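Local structure of transcriptional regulator WhiB1 (Mycobacterium tuberculosis H37Rv, 6ONO) at residues Glu45-Ser48 / Trp49-Thr53. The protein represses transcription in vitro as a DNA-binding, probably redox-responsive WhiB-family regulator whose [4Fe-4S] cluster reacts readily with nitric oxide. Residues are numbered along the deposited sequence; the frame is centred on the assembly and turned at random.
With SF4 (iron/sulfur cluster), chain E.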
ATOM      1  N   GLU A  45      14.855   9.142   4.855  1.00 36.28           N
ATOM      2  CA  GLU A  45      13.738   9.267   5.789  1.00 36.73           C
ATOM      3  C   GLU A  45      12.583   8.357   5.391  1.00 36.62           C
ATOM      4  O   GLU A  45      11.975   7.698   6.245  1.00 36.94           O
ATOM      5  CB  GLU A  45      13.257  10.716   5.848  1.00 39.37           C
ATOM      6  CG  GLU A  45      14.225  11.720   6.460  1.00 48.19           C
ATOM      7  CD  GLU A  45      15.398  12.045   5.558  1.00 48.98           C
ATOM      8  OE1 GLU A  45      15.396  11.610   4.387  1.00 45.15           O
ATOM      9  OE2 GLU A  45      16.313  12.762   6.014  1.00 54.95           O
ATOM     10  N   CYS A  46      12.260   8.312   4.097  1.00 28.59           N
ATOM     11  CA  CYS A  46      11.197   7.426   3.630  1.00 24.94           C
ATOM     12  C   CYS A  46      11.523   5.968   3.940  1.00 23.53           C
ATOM     13  O   CYS A  46      10.689   5.235   4.485  1.00 22.66           O
ATOM     14  CB  CYS A  46      10.973   7.621   2.132  1.00 23.81           C
ATOM     15  SG  CYS A  46       9.614   6.648   1.473  1.00 21.70           S
ATOM     16  N   LEU A  47      12.730   5.522   3.571  1.00 23.83           N
ATOM     17  CA  LEU A  47      13.113   4.140   3.834  1.00 21.98           C
ATOM     18  C   LEU A  47      13.081   3.843   5.323  1.00 23.71           C
ATOM     19  O   LEU A  47      12.586   2.791   5.740  1.00 23.20           O
ATOM     20  CB  LEU A  47      14.512   3.848   3.278  1.00 22.21           C
ATOM     21  CG  LEU A  47      15.006   2.431   3.598  1.00 22.12           C
ATOM     22  CD1 LEU A  47      14.113   1.369   2.957  1.00 20.11           C
ATOM     23  CD2 LEU A  47      16.442   2.259   3.143  1.00 23.03           C
ATOM     24  N   SER A  48      13.638   4.743   6.136  1.00 27.45           N
ATOM     25  CA  SER A  48      13.642   4.541   7.579  0.65 29.54           C
ATOM     26  C   SER A  48      12.222   4.353   8.105  1.00 31.49           C
ATOM     27  O   SER A  48      11.954   3.424   8.873  1.00 30.44           O
ATOM     28  CB  SER A  48      14.319   5.727   8.273  0.65 34.91           C
ATOM     29  OG  SER A  48      15.517   6.094   7.608  0.65 36.41           O
ATOM     30  N   TRP A  49      11.301   5.226   7.699  1.00 31.23           N
ATOM     31  CA  TRP A  49       9.929   5.104   8.182  1.00 30.41           C
ATOM     32  C   TRP A  49       9.281   3.806   7.708  1.00 29.35           C
ATOM     33  O   TRP A  49       8.594   3.131   8.487  1.00 27.20           O
ATOM     34  CB  TRP A  49       9.110   6.302   7.730  1.00 33.26           C
ATOM     35  CG  TRP A  49       7.804   6.399   8.418  1.00 32.66           C
ATOM     36  CD1 TRP A  49       7.542   7.037   9.596  1.00 37.06           C
ATOM     37  CD2 TRP A  49       6.567   5.839   7.980  1.00 30.46           C
ATOM     38  NE1 TRP A  49       6.215   6.911   9.917  1.00 33.88           N
ATOM     39  CE2 TRP A  49       5.592   6.183   8.936  1.00 32.93           C
ATOM     40  CE3 TRP A  49       6.184   5.085   6.862  1.00 25.87           C
ATOM     41  CZ2 TRP A  49       4.258   5.797   8.816  1.00 32.29           C
ATOM     42  CZ3 TRP A  49       4.860   4.709   6.745  1.00 25.68           C
ATOM     43  CH2 TRP A  49       3.916   5.058   7.714  1.00 29.60           C
ATOM     44  N   ALA A  50       9.501   3.433   6.443  1.00 25.34           N
ATOM     45  CA  ALA A  50       8.932   2.189   5.934  1.00 25.95           C
ATOM     46  C   ALA A  50       9.440   0.987   6.717  1.00 26.71           C
ATOM     47  O   ALA A  50       8.659   0.094   7.066  1.00 26.05           O
ATOM     48  CB  ALA A  50       9.248   2.026   4.447  1.00 22.75           C
ATOM     49  N   LEU A  51      10.752   0.945   6.995  1.00 23.93           N
ATOM     50  CA  LEU A  51      11.316  -0.161   7.765  1.00 25.24           C
ATOM     51  C   LEU A  51      10.809  -0.144   9.199  1.00 28.68           C
ATOM     52  O   LEU A  51      10.409  -1.185   9.732  1.00 28.34           O
ATOM     53  CB  LEU A  51      12.841  -0.111   7.746  1.00 26.14           C
ATOM     54  CG  LEU A  51      13.537  -0.329   6.398  1.00 24.64           C
ATOM     55  CD1 LEU A  51      15.021  -0.133   6.554  1.00 26.08           C
ATOM     56  CD2 LEU A  51      13.233  -1.703   5.809  1.00 23.53           C
ATOM     57  N   ASN A  52      10.790   1.031   9.838  1.00 34.18           N
ATOM     58  CA  ASN A  52      10.437   1.069  11.249  1.00 37.09           C
ATOM     59  C   ASN A  52       8.966   0.754  11.466  1.00 40.34           C
ATOM     60  O   ASN A  52       8.609   0.173  12.498  1.00 41.88           O
ATOM     61  CB  ASN A  52      10.786   2.427  11.866  1.00 43.21           C
ATOM     62  CG  ASN A  52      12.283   2.602  12.094  1.00 51.74           C
ATOM     63  OD1 ASN A  52      13.014   1.627  12.289  1.00 48.39           O
ATOM     64  ND2 ASN A  52      12.742   3.852  12.092  1.00 53.83           N
ATOM     65  N   THR A  53       8.099   1.097  10.513  1.00 34.77           N
ATOM     66  CA  THR A  53       6.687   0.778  10.668  1.00 34.38           C
ATOM     67  C   THR A  53       6.287  -0.535   9.999  1.00 30.16           C
ATOM     68  O   THR A  53       5.151  -0.977  10.182  1.00 31.71           O
ATOM     69  CB  THR A  53       5.814   1.920  10.113  1.00 31.82           C
ATOM     70  OG1 THR A  53       6.050   2.053   8.708  1.00 32.30           O
ATOM     71  CG2 THR A  53       6.143   3.239  10.803  1.00 34.24           C
TER
HETATM   72 FE1  SF4 E 101       8.255   8.804  -2.488  1.00 25.40          FE
HETATM   73 FE2  SF4 E 101      10.418   7.282  -3.122  1.00 21.46          FE
HETATM   74 FE3  SF4 E 101       9.775   7.713  -0.490  1.00 23.82          FE
HETATM   75 FE4  SF4 E 101      10.741   9.764  -1.997  1.00 27.11          FE
HETATM   76  S1  SF4 E 101      11.838   7.861  -1.453  1.00 26.48           S
HETATM   77  S2  SF4 E 101       8.977   9.836  -0.583  1.00 25.45           S
HETATM   78  S3  SF4 E 101       9.850   9.262  -4.038  1.00 25.14           S
HETATM   79  S4  SF4 E 101       8.512   6.593  -2.030  1.00 22.92           S
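Successive turns of helix 43-53, which carries one cysteine ligand of the [4Fe-4S] cluster, meet here, and Ala50 N donates to Cys46 O at 2.9 Å (N-H...O 165°). Like it, the N-H groups of Trp49, Leu51 and Asn52 make backbone i to i+4 hydrogen bonds to the carbonyls of Glu45, Leu47 and Ser48. With its sulfur anti to the backbone N (chi1 -176°), Cys46 reaches off the helix and its SG binds the iron FE3 at 2.2 Å. On another side of the helix Leu47 and Leu51 cross at a slant, CD1 of Leu47 resting 3.9 Å from CG of Leu51. One turn on from Trp49, Thr53 donates from OG1 to Trp49 O at 2.8 Å, while Thr53 N bonds to the same oxygen from the opposite face of the carbonyl plane. The threonine methyl CG2 sits 3.5 Å above the centre of the indole, a CH-pi type contact, and Arg4 makes a cation-pi contact with this ring. Another protein chain also packs against Cys46 and Trp49. Around helix 43-53, Trp3 packs on Glu45 and Cys46, Trp60 touches Ala50, and helix 65-71 meets the leucine pair through Arg68, with Leu71 adding to Leu51.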